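Local coordinates for protein glucose-6-phosphate isomerase (Thermus thermophilus, PDB 1ZZG) that probably catalyses the reversible isomerisation of glucose 6-phosphate to fructose 6-phosphate, a step shared by glycolysis and gluconeogenesis, at residues A86-S91 against S251-H256; S227-T232 against M378-W383; V320-V325 against K337-L342. All coordinates share one frame; numbering follows the deposited sequence.

Overall arrangement
Contacts 1 and 2 join parts of the chain about 150 residues apart, whereas contact 3 closes a short excursion. Contact 1 links the region near the end of helix 79-88, on the side of the five-stranded parallel sheet, to the loop after strand 244-249 of the mixed sheet. Contact 2 pairs helices 228-238 and 371-391; its segments alternate with those of contact 1, and the two centres are about 22 Å apart. Helix 371-391 also packs on contact 1 through Val374. Contact 3 falls between the segments of contact 2 in sequence, yet its centre is about 34 Å from contact 2 and about 21 Å from contact 1. Contacts 1 and 3 lie where the subunits meet, while contact 2 is held within one subunit.

Contact 1. Residues A86-S91 against S251-H256; sequences AAFNES and SERLSH
The carbonyl oxygen of Ala87, near the end of helix 79-88, is gripped by two N-H groups of one guanidinium. The stronger bond comes from Arg253 NH2, 2.8 Å from Ala87 O; it lies in the carbonyl plane with a C=O...donor angle of 156°, and the oxygen sits at the guanidinium edge. Arg253 NE adds a weak bond to Ala87 O at 3.1 Å. A bend at chi3 (59°) in the arginine chain brings both nitrogens to the same oxygen, while NH1 on the other branch bonds weakly to Val369 O. The paired bonds would fix the rotation of the guanidinium, whose plane stands 81° from the Phe88 ring, with NH2 3.4 Å from Phe88 CD1. Glu90 OE2 lies 4.9 Å from Arg253 NH2, too far for a salt bridge, although its charge would probably still favour the cation.

Beside this polar grip two alanine methyls pack against the turn. Ala87 CB is 3.2 Å from Arg253 O and also meets Leu254 CD2, while Ala86 CB packs on His256 CD2 at 3.5 Å. The arginine backbone is positioned by a type I beta turn from Glu252 to Ser255, in which Ser255 N bonds to Glu252 O, and by Glu102 of the second subunit, which accepts from Glu252 N and Arg253 N. Together these features make a bifurcated grip, in which NE and NH2 of one guanidinium share a backbone carbonyl, set at a turn between strand 244-249 and helix 257-269, where the two sheet-bearing halves of the phosphoglucose isomerase fold meet near the dimer interface.

Contact 2. Residues S227-T232 against M378-W383; sequences SLPLKT and MQHLMW
The imidazole of His380 carries nearly all of this contact, wedged against the start of helix 228-238, from Leu228 to Thr232. With CG anti to the backbone N (chi1 167°), the ring reaches across from the 378-383 segment of helix 371-391 and meets Thr232 tip to tip. His380 NE2 donates to Thr232 OG1 at 3.1 Å, with the hydroxyl 27° out of the ring plane; that same OG1 is hydrogen-bonded to Gln384 one turn further along the histidine's own helix, so the buried hydroxyl has partners on two residues. Packing is tight along the adjoining CE1-ND1 side of the ring. His380 CE1 comes within 3.3 Å of Pro229 N and 3.4 Å of Leu228 CB, the latter approaching the ring edge in its plane. Pro229 lies over a face: its CA makes a CH-pi contact 4.0 Å from the His380 ring centroid, and its CG sits 3.5 Å from His380 ND1.

Looser by contrast is the Trp383 end, where Pro229 CB and Trp383 CB touch at 3.8 Å and the indole then swings away from helix 228-238, its NE1 hydrogen-bonded to Asn217. On the partly exposed side, Lys231 also turns its chain off the contact, and its NZ bonds to Glu225 O. Near this site the two helical segments cross at -54°, their axes 8.8 Å apart at closest approach. Helix 206-221 covers Pro229 and Trp383 through Thr219 and Ala220, helix 20-32 packs on Leu230 and Trp383, and helix 257-269 lies against Met378 and Leu381, so that helix 371-391 runs through a bundle of neighbours.

Contact 3. Residues V320-V325 against K337-L342; sequences VEIPEV and KTLFQL
A capping box starts helix 339-356, and its N-cap residue, Thr338, is joined to Glu321 of the 320-325 segment by a single antiparallel beta bridge. The hydroxyl of Thr338, turned to the crowded position between the backbone N and the carbonyl carbon (chi1 69°), accepts from Gln341 N, with OG1 2.9 Å from that nitrogen. In return Thr338 N donates to Gln341 OE1 at 3.2 Å, approaching from above the carbonyl plane. Thr338 OG1 is also hydrogen-bonded to Asp319, which takes Phe340 N on its other oxygen, so the negative charge of the carboxylate would probably interact favourably with the positive end of the helix dipole.

Glu321 and Thr338 form the non-hydrogen-bonded pair of the bridge, flanked by two short bonds. Leu339 N donates to Val320 O at 2.8 Å, nearly along the C=O axis, and Ile322 N reaches Lys337 O at 2.8 Å with an almost straight N-H...O angle of 170°. Thr338 CA adds a C-H...O contact to Val320 O at 3.1 Å.

Leu339 supplies the apolar side. One methyl, CD1, lies 3.7 Å from Val320 CB, the two side chains pointing the same way; the other, CD2, meets Ile322 CG1 at 3.8 Å, those chains crossing at about a right angle. An alanine here would lose both methyl contacts and would probably loosen the packing of Val320 and Ile322 against the helix start.

The segments bracket an excursion between strand 306-313 and helix 339-356, consistent with the hook of the isomerase family. Val320 packs on Leu107 of the second subunit, in its helix 103-112, while Val325 and Leu342 lie against Leu140 and Ala134 in helix 130-147 of that subunit.

Contact 1. Residues A86-S91 against S251-H256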
ATOM      1  N   ALA A  86     -11.664  -1.881   6.705  1.00 23.85           N
ATOM      2  CA  ALA A  86     -11.311  -2.941   5.770  1.00 24.55           C
ATOM      3  C   ALA A  86     -11.327  -4.294   6.473  1.00 25.61           C
ATOM      4  O   ALA A  86     -11.680  -5.311   5.883  1.00 25.28           O
ATOM      5  CB  ALA A  86      -9.931  -2.680   5.178  1.00 23.98           C
ATOM      6  N   ALA A  87     -10.957  -4.295   7.747  1.00 25.03           N
ATOM      7  CA  ALA A  87     -10.899  -5.532   8.507  1.00 26.62           C
ATOM      8  C   ALA A  87     -12.213  -5.968   9.151  1.00 27.07           C
ATOM      9  O   ALA A  87     -12.443  -7.165   9.349  1.00 26.71           O
ATOM     10  CB  ALA A  87      -9.819  -5.419   9.578  1.00 25.35           C
ATOM     11  N   PHE A  88     -13.085  -5.015   9.457  1.00 25.41           N
ATOM     12  CA  PHE A  88     -14.315  -5.368  10.145  1.00 26.00           C
ATOM     13  C   PHE A  88     -15.637  -4.921   9.538  1.00 26.59           C
ATOM     14  O   PHE A  88     -16.623  -4.782  10.258  1.00 28.01           O
ATOM     15  CB  PHE A  88     -14.218  -4.866  11.589  1.00 24.75           C
ATOM     16  CG  PHE A  88     -12.946  -5.273  12.281  1.00 24.69           C
ATOM     17  CD1 PHE A  88     -12.629  -6.621  12.438  1.00 24.95           C
ATOM     18  CD2 PHE A  88     -12.062  -4.313  12.765  1.00 24.93           C
ATOM     19  CE1 PHE A  88     -11.448  -7.010  13.073  1.00 24.01           C
ATOM     20  CE2 PHE A  88     -10.877  -4.688  13.404  1.00 26.47           C
ATOM     21  CZ  PHE A  88     -10.566  -6.041  13.559  1.00 25.55           C
ATOM     22  N   ASN A  89     -15.683  -4.702   8.231  1.00 26.30           N
ATOM     23  CA  ASN A  89     -16.939  -4.288   7.627  1.00 28.25           C
ATOM     24  C   ASN A  89     -17.888  -5.489   7.594  1.00 30.11           C
ATOM     25  O   ASN A  89     -17.641  -6.471   6.894  1.00 29.03           O
ATOM     26  CB  ASN A  89     -16.718  -3.757   6.210  1.00 28.38           C
ATOM     27  CG  ASN A  89     -17.951  -3.066   5.656  1.00 29.29           C
ATOM     28  OD1 ASN A  89     -19.064  -3.571   5.790  1.00 29.21           O
ATOM     29  ND2 ASN A  89     -17.758  -1.909   5.028  1.00 26.23           N
ATOM     30  N   GLU A  90     -18.967  -5.407   8.363  1.00 31.03           N
ATOM     31  CA  GLU A  90     -19.952  -6.484   8.432  1.00 32.50           C
ATOM     32  C   GLU A  90     -21.266  -6.080   7.769  1.00 32.66           C
ATOM     33  O   GLU A  90     -22.014  -6.928   7.286  1.00 32.95           O
ATOM     34  CB  GLU A  90     -20.263  -6.835   9.893  1.00 35.40           C
ATOM     35  CG  GLU A  90     -19.081  -7.221  10.767  1.00 39.58           C
ATOM     36  CD  GLU A  90     -18.402  -8.494  10.306  1.00 41.91           C
ATOM     37  OE1 GLU A  90     -19.104  -9.378   9.772  1.00 43.14           O
ATOM     38  OE2 GLU A  90     -17.168  -8.615  10.492  1.00 45.42           O
ATOM     39  N   SER A  91     -21.538  -4.779   7.753  1.00 30.72           N
ATOM     40  CA  SER A  91     -22.786  -4.243   7.214  1.00 31.47           C
ATOM     41  C   SER A  91     -22.922  -4.189   5.700  1.00 31.40           C
ATOM     42  O   SER A  91     -24.030  -4.214   5.175  1.00 32.88           O
ATOM     43  CB  SER A  91     -23.015  -2.837   7.767  1.00 30.34           C
ATOM     44  OG  SER A  91     -22.064  -1.939   7.226  1.00 28.40           O
ATOM     45  N   SER A 251      -2.368 -11.133   6.574  1.00 23.56           N
ATOM     46  CA  SER A 251      -3.820 -11.047   6.532  1.00 24.90           C
ATOM     47  C   SER A 251      -4.215 -10.078   5.431  1.00 24.78           C
ATOM     48  O   SER A 251      -3.505  -9.110   5.165  1.00 27.04           O
ATOM     49  CB  SER A 251      -4.363 -10.538   7.871  1.00 24.16           C
ATOM     50  OG  SER A 251      -5.765 -10.318   7.805  1.00 24.00           O
ATOM     51  N   GLU A 252      -5.338 -10.351   4.773  1.00 24.74           N
ATOM     52  CA  GLU A 252      -5.821  -9.458   3.729  1.00 24.21           C
ATOM     53  C   GLU A 252      -6.823  -8.497   4.379  1.00 24.90           C
ATOM     54  O   GLU A 252      -6.924  -7.332   3.993  1.00 23.10           O
ATOM     55  CB  GLU A 252      -6.483 -10.255   2.598  1.00 25.58           C
ATOM     56  CG  GLU A 252      -7.069  -9.404   1.468  1.00 26.80           C
ATOM     57  CD  GLU A 252      -6.026  -8.613   0.672  1.00 25.99           C
ATOM     58  OE1 GLU A 252      -4.807  -8.865   0.811  1.00 26.25           O
ATOM     59  OE2 GLU A 252      -6.441  -7.731  -0.114  1.00 29.19           O
ATOM     60  N   ARG A 253      -7.561  -8.987   5.371  1.00 23.01           N
ATOM     61  CA  ARG A 253      -8.527  -8.143   6.076  1.00 23.33           C
ATOM     62  C   ARG A 253      -7.794  -6.951   6.702  1.00 22.88           C
ATOM     63  O   ARG A 253      -8.344  -5.850   6.799  1.00 23.11           O
ATOM     64  CB  ARG A 253      -9.239  -8.948   7.168  1.00 23.89           C
ATOM     65  CG  ARG A 253     -10.115 -10.080   6.640  1.00 25.13           C
ATOM     66  CD  ARG A 253     -10.644 -10.904   7.796  1.00 27.60           C
ATOM     67  NE  ARG A 253     -11.419 -10.074   8.711  1.00 26.26           N
ATOM     68  CZ  ARG A 253     -11.661 -10.383   9.979  1.00 27.66           C
ATOM     69  NH1 ARG A 253     -11.181 -11.510  10.486  1.00 28.87           N
ATOM     70  NH2 ARG A 253     -12.391  -9.568  10.735  1.00 26.32           N
ATOM     71  N   LEU A 254      -6.553  -7.184   7.116  1.00 20.89           N
ATOM     72  CA  LEU A 254      -5.721  -6.141   7.719  1.00 22.46           C
ATOM     73  C   LEU A 254      -4.756  -5.525   6.702  1.00 22.19           C
ATOM     74  O   LEU A 254      -3.708  -5.006   7.078  1.00 24.97           O
ATOM     75  CB  LEU A 254      -4.902  -6.716   8.875  1.00 23.36           C
ATOM     76  CG  LEU A 254      -5.602  -7.098  10.179  1.00 25.31           C
ATOM     77  CD1 LEU A 254      -4.567  -7.656  11.147  1.00 26.67           C
ATOM     78  CD2 LEU A 254      -6.287  -5.875  10.786  1.00 25.17           C
ATOM     79  N   SER A 255      -5.108  -5.577   5.422  1.00 22.80           N
ATOM     80  CA  SER A 255      -4.239  -5.038   4.373  1.00 23.32           C
ATOM     81  C   SER A 255      -3.911  -3.548   4.514  1.00 22.99           C
ATOM     82  O   SER A 255      -2.943  -3.067   3.932  1.00 22.39           O
ATOM     83  CB  SER A 255      -4.871  -5.277   2.998  1.00 22.62           C
ATOM     84  OG  SER A 255      -6.020  -4.476   2.819  1.00 28.29           O
ATOM     85  N   HIS A 256      -4.713  -2.813   5.276  1.00 21.63           N
ATOM     86  CA  HIS A 256      -4.467  -1.384   5.435  1.00 22.24           C
ATOM     87  C   HIS A 256      -3.791  -1.020   6.756  1.00 23.02           C
ATOM     88  O   HIS A 256      -3.508   0.156   7.008  1.00 22.42           O
ATOM     89  CB  HIS A 256      -5.781  -0.617   5.274  1.00 22.37           C
ATOM     90  CG  HIS A 256      -6.334  -0.677   3.883  1.00 24.78           C
ATOM     91  ND1 HIS A 256      -5.944   0.196   2.891  1.00 26.89           N
ATOM     92  CD2 HIS A 256      -7.180  -1.557   3.297  1.00 26.37           C
ATOM     93  CE1 HIS A 256      -6.522  -0.145   1.753  1.00 28.16           C
ATOM     94  NE2 HIS A 256      -7.277  -1.206   1.972  1.00 28.79           N
TER

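Contact 2. Residues S227-T232 against M378-W383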
ATOM      1  N   SER A 227       5.416  -6.813  30.043  1.00 28.01           N
ATOM      2  CA  SER A 227       5.154  -5.588  29.293  1.00 26.75           C
ATOM      3  C   SER A 227       5.585  -5.714  27.836  1.00 24.53           C
ATOM      4  O   SER A 227       6.669  -5.278  27.454  1.00 25.39           O
ATOM      5  CB  SER A 227       5.873  -4.406  29.948  1.00 26.09           C
ATOM      6  OG  SER A 227       5.460  -3.182  29.369  1.00 25.07           O
ATOM      7  N   LEU A 228       4.725  -6.313  27.026  1.00 25.83           N
ATOM      8  CA  LEU A 228       5.020  -6.505  25.612  1.00 26.97           C
ATOM      9  C   LEU A 228       5.445  -5.216  24.901  1.00 25.47           C
ATOM     10  O   LEU A 228       6.409  -5.220  24.147  1.00 25.64           O
ATOM     11  CB  LEU A 228       3.810  -7.141  24.908  1.00 29.71           C
ATOM     12  CG  LEU A 228       3.307  -8.441  25.558  1.00 32.54           C
ATOM     13  CD1 LEU A 228       2.083  -8.976  24.823  1.00 33.45           C
ATOM     14  CD2 LEU A 228       4.424  -9.473  25.551  1.00 33.91           C
ATOM     15  N   PRO A 229       4.740  -4.093  25.137  1.00 24.90           N
ATOM     16  CA  PRO A 229       5.119  -2.840  24.471  1.00 25.37           C
ATOM     17  C   PRO A 229       6.547  -2.375  24.782  1.00 25.32           C
ATOM     18  O   PRO A 229       7.205  -1.795  23.925  1.00 26.02           O
ATOM     19  CB  PRO A 229       4.061  -1.850  24.961  1.00 25.47           C
ATOM     20  CG  PRO A 229       2.877  -2.720  25.212  1.00 26.79           C
ATOM     21  CD  PRO A 229       3.493  -3.917  25.900  1.00 25.34           C
ATOM     22  N   LEU A 230       7.023  -2.620  26.001  1.00 25.00           N
ATOM     23  CA  LEU A 230       8.394  -2.231  26.356  1.00 25.27           C
ATOM     24  C   LEU A 230       9.383  -3.199  25.703  1.00 24.18           C
ATOM     25  O   LEU A 230      10.505  -2.824  25.378  1.00 25.04           O
ATOM     26  CB  LEU A 230       8.602  -2.246  27.876  1.00 24.80           C
ATOM     27  CG  LEU A 230       8.130  -1.016  28.649  1.00 25.26           C
ATOM     28  CD1 LEU A 230       8.324  -1.257  30.134  1.00 25.51           C
ATOM     29  CD2 LEU A 230       8.909   0.218  28.197  1.00 22.69           C
ATOM     30  N   LYS A 231       8.956  -4.445  25.513  1.00 24.76           N
ATOM     31  CA  LYS A 231       9.810  -5.447  24.885  1.00 24.56           C
ATOM     32  C   LYS A 231      10.052  -5.149  23.410  1.00 25.85           C
ATOM     33  O   LYS A 231      11.196  -5.201  22.941  1.00 25.48           O
ATOM     34  CB  LYS A 231       9.199  -6.840  25.018  1.00 25.90           C
ATOM     35  CG  LYS A 231       9.234  -7.406  26.420  1.00 26.75           C
ATOM     36  CD  LYS A 231       8.807  -8.863  26.405  1.00 28.67           C
ATOM     37  CE  LYS A 231       8.791  -9.455  27.798  1.00 29.30           C
ATOM     38  NZ  LYS A 231       8.525 -10.914  27.744  1.00 27.27           N
ATOM     39  N   THR A 232       8.981  -4.851  22.670  1.00 24.45           N
ATOM     40  CA  THR A 232       9.136  -4.555  21.246  1.00 23.93           C
ATOM     41  C   THR A 232       9.799  -3.194  21.068  1.00 22.40           C
ATOM     42  O   THR A 232      10.501  -2.963  20.083  1.00 23.39           O
ATOM     43  CB  THR A 232       7.781  -4.611  20.482  1.00 22.97           C
ATOM     44  OG1 THR A 232       6.846  -3.692  21.063  1.00 23.21           O
ATOM     45  CG2 THR A 232       7.207  -6.029  20.540  1.00 22.83           C
ATOM     46  N   MET A 378      -3.061  -2.403  17.834  1.00 18.62           N
ATOM     47  CA  MET A 378      -2.904  -0.982  17.542  1.00 19.90           C
ATOM     48  C   MET A 378      -2.499  -0.162  18.768  1.00 19.08           C
ATOM     49  O   MET A 378      -1.595   0.672  18.692  1.00 18.58           O
ATOM     50  CB  MET A 378      -4.199  -0.431  16.937  1.00 20.68           C
ATOM     51  CG  MET A 378      -4.487  -0.976  15.542  1.00 19.77           C
ATOM     52  SD  MET A 378      -6.041  -0.370  14.824  1.00 23.06           S
ATOM     53  CE  MET A 378      -5.552   1.295  14.348  1.00 18.07           C
ATOM     54  N   GLN A 379      -3.163  -0.393  19.895  1.00 17.62           N
ATOM     55  CA  GLN A 379      -2.837   0.343  21.117  1.00 19.22           C
ATOM     56  C   GLN A 379      -1.424  -0.034  21.584  1.00 19.97           C
ATOM     57  O   GLN A 379      -0.687   0.801  22.115  1.00 20.37           O
ATOM     58  CB  GLN A 379      -3.853   0.028  22.222  1.00 19.07           C
ATOM     59  CG  GLN A 379      -3.682   0.891  23.479  1.00 19.91           C
ATOM     60  CD  GLN A 379      -4.242   2.294  23.313  1.00 20.29           C
ATOM     61  OE1 GLN A 379      -4.588   2.709  22.210  1.00 21.19           O
ATOM     62  NE2 GLN A 379      -4.330   3.033  24.415  1.00 20.30           N
ATOM     63  N   HIS A 380      -1.060  -1.298  21.383  1.00 19.33           N
ATOM     64  CA  HIS A 380       0.264  -1.802  21.749  1.00 20.90           C
ATOM     65  C   HIS A 380       1.335  -1.042  20.976  1.00 21.57           C
ATOM     66  O   HIS A 380       2.359  -0.649  21.537  1.00 23.30           O
ATOM     67  CB  HIS A 380       0.361  -3.301  21.416  1.00 22.36           C
ATOM     68  CG  HIS A 380       1.756  -3.849  21.460  1.00 24.64           C
ATOM     69  ND1 HIS A 380       2.183  -4.727  22.434  1.00 25.03           N
ATOM     70  CD2 HIS A 380       2.817  -3.653  20.639  1.00 24.53           C
ATOM     71  CE1 HIS A 380       3.447  -5.044  22.212  1.00 25.43           C
ATOM     72  NE2 HIS A 380       3.855  -4.406  21.129  1.00 25.92           N
ATOM     73  N   LEU A 381       1.102  -0.852  19.679  1.00 20.29           N
ATOM     74  CA  LEU A 381       2.058  -0.153  18.831  1.00 17.47           C
ATOM     75  C   LEU A 381       2.167   1.323  19.181  1.00 18.51           C
ATOM     76  O   LEU A 381       3.245   1.912  19.078  1.00 19.18           O
ATOM     77  CB  LEU A 381       1.687  -0.337  17.358  1.00 17.36           C
ATOM     78  CG  LEU A 381       1.868  -1.795  16.911  1.00 18.26           C
ATOM     79  CD1 LEU A 381       1.242  -2.015  15.545  1.00 17.54           C
ATOM     80  CD2 LEU A 381       3.355  -2.139  16.889  1.00 17.75           C
ATOM     81  N   MET A 382       1.058   1.925  19.600  1.00 18.44           N
ATOM     82  CA  MET A 382       1.106   3.325  19.980  1.00 20.28           C
ATOM     83  C   MET A 382       1.976   3.462  21.232  1.00 20.13           C
ATOM     84  O   MET A 382       2.754   4.407  21.339  1.00 20.57           O
ATOM     85  CB  MET A 382      -0.308   3.876  20.203  1.00 18.87           C
ATOM     86  CG  MET A 382      -1.051   4.094  18.886  1.00 21.14           C
ATOM     87  SD  MET A 382      -2.678   4.901  19.014  1.00 24.07           S
ATOM     88  CE  MET A 382      -3.759   3.469  19.122  1.00 20.97           C
ATOM     89  N   TRP A 383       1.857   2.515  22.165  1.00 20.52           N
ATOM     90  CA  TRP A 383       2.676   2.546  23.378  1.00 21.19           C
ATOM     91  C   TRP A 383       4.136   2.331  22.995  1.00 21.30           C
ATOM     92  O   TRP A 383       5.026   3.038  23.469  1.00 20.98           O
ATOM     93  CB  TRP A 383       2.259   1.452  24.361  1.00 21.40           C
ATOM     94  CG  TRP A 383       1.126   1.829  25.244  1.00 21.56           C
ATOM     95  CD1 TRP A 383      -0.178   1.451  25.114  1.00 23.11           C
ATOM     96  CD2 TRP A 383       1.194   2.646  26.421  1.00 22.71           C
ATOM     97  NE1 TRP A 383      -0.931   1.976  26.142  1.00 24.55           N
ATOM     98  CE2 TRP A 383      -0.112   2.714  26.958  1.00 23.00           C
ATOM     99  CE3 TRP A 383       2.234   3.325  27.077  1.00 21.33           C
ATOM    100  CZ2 TRP A 383      -0.411   3.433  28.121  1.00 22.87           C
ATOM    101  CZ3 TRP A 383       1.935   4.043  28.240  1.00 20.11           C
ATOM    102  CH2 TRP A 383       0.623   4.089  28.745  1.00 19.79           C
TER

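Contact 3. Residues V320-V325 against K337-L342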
ATOM      1  N   VAL A 320     -11.955 -22.217   5.173  1.00 34.58           N
ATOM      2  CA  VAL A 320     -12.407 -22.789   3.911  1.00 33.98           C
ATOM      3  C   VAL A 320     -11.539 -23.972   3.525  1.00 34.72           C
ATOM      4  O   VAL A 320     -10.315 -23.850   3.422  1.00 33.20           O
ATOM      5  CB  VAL A 320     -12.328 -21.765   2.766  1.00 34.45           C
ATOM      6  CG1 VAL A 320     -12.612 -22.454   1.435  1.00 34.75           C
ATOM      7  CG2 VAL A 320     -13.306 -20.644   3.007  1.00 32.38           C
ATOM      8  N   GLU A 321     -12.167 -25.121   3.308  1.00 36.16           N
ATOM      9  CA  GLU A 321     -11.413 -26.299   2.916  1.00 37.08           C
ATOM     10  C   GLU A 321     -11.133 -26.207   1.422  1.00 35.85           C
ATOM     11  O   GLU A 321     -12.013 -25.848   0.641  1.00 37.09           O
ATOM     12  CB  GLU A 321     -12.200 -27.580   3.214  1.00 39.90           C
ATOM     13  CG  GLU A 321     -11.378 -28.847   3.009  1.00 43.75           C
ATOM     14  CD  GLU A 321     -12.117 -30.107   3.412  1.00 47.47           C
ATOM     15  OE1 GLU A 321     -12.669 -30.147   4.534  1.00 50.79           O
ATOM     16  OE2 GLU A 321     -12.135 -31.061   2.609  1.00 48.35           O
ATOM     17  N   ILE A 322      -9.896 -26.507   1.038  1.00 34.38           N
ATOM     18  CA  ILE A 322      -9.506 -26.478  -0.366  1.00 33.87           C
ATOM     19  C   ILE A 322     -10.007 -27.782  -0.990  1.00 34.48           C
ATOM     20  O   ILE A 322      -9.514 -28.866  -0.671  1.00 35.10           O
ATOM     21  CB  ILE A 322      -7.969 -26.387  -0.519  1.00 33.31           C
ATOM     22  CG1 ILE A 322      -7.448 -25.120   0.175  1.00 31.87           C
ATOM     23  CG2 ILE A 322      -7.592 -26.369  -1.999  1.00 32.30           C
ATOM     24  CD1 ILE A 322      -5.942 -25.055   0.285  1.00 30.70           C
ATOM     25  N   PRO A 323     -11.005 -27.691  -1.882  1.00 35.35           N
ATOM     26  CA  PRO A 323     -11.589 -28.859  -2.555  1.00 35.96           C
ATOM     27  C   PRO A 323     -10.688 -29.477  -3.620  1.00 36.63           C
ATOM     28  O   PRO A 323      -9.887 -28.785  -4.250  1.00 35.42           O
ATOM     29  CB  PRO A 323     -12.877 -28.298  -3.140  1.00 35.52           C
ATOM     30  CG  PRO A 323     -12.469 -26.921  -3.525  1.00 35.87           C
ATOM     31  CD  PRO A 323     -11.663 -26.451  -2.328  1.00 34.30           C
ATOM     32  N   GLU A 324     -10.808 -30.786  -3.815  1.00 39.07           N
ATOM     33  CA  GLU A 324      -9.990 -31.452  -4.817  1.00 42.09           C
ATOM     34  C   GLU A 324     -10.527 -31.068  -6.189  1.00 42.03           C
ATOM     35  O   GLU A 324     -11.721 -30.814  -6.347  1.00 41.39           O
ATOM     36  CB  GLU A 324     -10.022 -32.973  -4.620  1.00 45.68           C
ATOM     37  CG  GLU A 324     -11.339 -33.640  -4.953  1.00 50.54           C
ATOM     38  CD  GLU A 324     -11.352 -35.117  -4.582  1.00 53.74           C
ATOM     39  OE1 GLU A 324     -10.332 -35.803  -4.822  1.00 55.20           O
ATOM     40  OE2 GLU A 324     -12.386 -35.593  -4.058  1.00 55.10           O
ATOM     41  N   VAL A 325      -9.634 -30.993  -7.169  1.00 42.39           N
ATOM     42  CA  VAL A 325     -10.019 -30.632  -8.527  1.00 43.50           C
ATOM     43  C   VAL A 325      -9.670 -31.761  -9.487  1.00 44.41           C
ATOM     44  O   VAL A 325      -8.517 -32.192  -9.562  1.00 43.36           O
ATOM     45  CB  VAL A 325      -9.293 -29.347  -9.002  1.00 43.37           C
ATOM     46  CG1 VAL A 325      -9.704 -29.007 -10.429  1.00 43.79           C
ATOM     47  CG2 VAL A 325      -9.619 -28.193  -8.075  1.00 43.26           C
ATOM     48  N   LYS A 337      -6.608 -29.656   2.805  1.00 37.56           N
ATOM     49  CA  LYS A 337      -6.100 -28.628   3.714  1.00 36.96           C
ATOM     50  C   LYS A 337      -7.053 -27.442   3.629  1.00 36.19           C
ATOM     51  O   LYS A 337      -7.881 -27.384   2.721  1.00 36.49           O
ATOM     52  CB  LYS A 337      -4.704 -28.167   3.287  1.00 37.48           C
ATOM     53  CG  LYS A 337      -3.736 -29.291   2.949  1.00 40.91           C
ATOM     54  CD  LYS A 337      -3.516 -30.227   4.124  1.00 42.79           C
ATOM     55  CE  LYS A 337      -2.552 -31.343   3.751  1.00 44.44           C
ATOM     56  NZ  LYS A 337      -2.458 -32.376   4.816  1.00 47.11           N
ATOM     57  N   THR A 338      -6.935 -26.500   4.563  1.00 34.70           N
ATOM     58  CA  THR A 338      -7.790 -25.310   4.558  1.00 32.92           C
ATOM     59  C   THR A 338      -6.994 -24.083   4.097  1.00 31.17           C
ATOM     60  O   THR A 338      -5.762 -24.095   4.082  1.00 30.62           O
ATOM     61  CB  THR A 338      -8.362 -25.000   5.964  1.00 33.86           C
ATOM     62  OG1 THR A 338      -7.305 -24.559   6.828  1.00 32.11           O
ATOM     63  CG2 THR A 338      -9.020 -26.239   6.562  1.00 34.20           C
ATOM     64  N   LEU A 339      -7.706 -23.028   3.714  1.00 29.21           N
ATOM     65  CA  LEU A 339      -7.051 -21.804   3.270  1.00 29.11           C
ATOM     66  C   LEU A 339      -6.249 -21.194   4.416  1.00 28.90           C
ATOM     67  O   LEU A 339      -5.115 -20.754   4.221  1.00 29.63           O
ATOM     68  CB  LEU A 339      -8.083 -20.792   2.752  1.00 26.30           C
ATOM     69  CG  LEU A 339      -8.710 -21.129   1.392  1.00 26.89           C
ATOM     70  CD1 LEU A 339      -9.639 -20.010   0.948  1.00 24.19           C
ATOM     71  CD2 LEU A 339      -7.609 -21.331   0.365  1.00 25.13           C
ATOM     72  N   PHE A 340      -6.827 -21.169   5.613  1.00 29.85           N
ATOM     73  CA  PHE A 340      -6.100 -20.606   6.747  1.00 30.36           C
ATOM     74  C   PHE A 340      -4.871 -21.457   7.053  1.00 30.23           C
ATOM     75  O   PHE A 340      -3.813 -20.937   7.413  1.00 28.51           O
ATOM     76  CB  PHE A 340      -6.970 -20.538   7.996  1.00 32.26           C
ATOM     77  CG  PHE A 340      -6.301 -19.825   9.136  1.00 34.69           C
ATOM     78  CD1 PHE A 340      -6.338 -18.434   9.219  1.00 35.99           C
ATOM     79  CD2 PHE A 340      -5.565 -20.535  10.081  1.00 35.83           C
ATOM     80  CE1 PHE A 340      -5.649 -17.758  10.223  1.00 37.48           C
ATOM     81  CE2 PHE A 340      -4.869 -19.869  11.090  1.00 38.57           C
ATOM     82  CZ  PHE A 340      -4.912 -18.477  11.160  1.00 36.12           C
ATOM     83  N   GLN A 341      -5.019 -22.770   6.920  1.00 30.34           N
ATOM     84  CA  GLN A 341      -3.912 -23.687   7.171  1.00 30.39           C
ATOM     85  C   GLN A 341      -2.745 -23.309   6.259  1.00 28.79           C
ATOM     86  O   GLN A 341      -1.584 -23.324   6.672  1.00 29.58           O
ATOM     87  CB  GLN A 341      -4.351 -25.124   6.886  1.00 31.41           C
ATOM     88  CG  GLN A 341      -3.392 -26.188   7.385  1.00 35.53           C
ATOM     89  CD  GLN A 341      -3.870 -27.588   7.048  1.00 37.95           C
ATOM     90  OE1 GLN A 341      -5.051 -27.801   6.757  1.00 38.06           O
ATOM     91  NE2 GLN A 341      -2.957 -28.555   7.100  1.00 39.24           N
ATOM     92  N   LEU A 342      -3.063 -22.971   5.012  1.00 28.84           N
ATOM     93  CA  LEU A 342      -2.041 -22.573   4.045  1.00 27.79           C
ATOM     94  C   LEU A 342      -1.417 -21.248   4.480  1.00 26.97           C
ATOM     95  O   LEU A 342      -0.197 -21.105   4.528  1.00 28.88           O
ATOM     96  CB  LEU A 342      -2.652 -22.416   2.647  1.00 26.57           C
ATOM     97  CG  LEU A 342      -1.688 -21.942   1.552  1.00 25.33           C
ATOM     98  CD1 LEU A 342      -0.444 -22.827   1.524  1.00 26.43           C
ATOM     99  CD2 LEU A 342      -2.391 -21.960   0.206  1.00 26.13           C
TER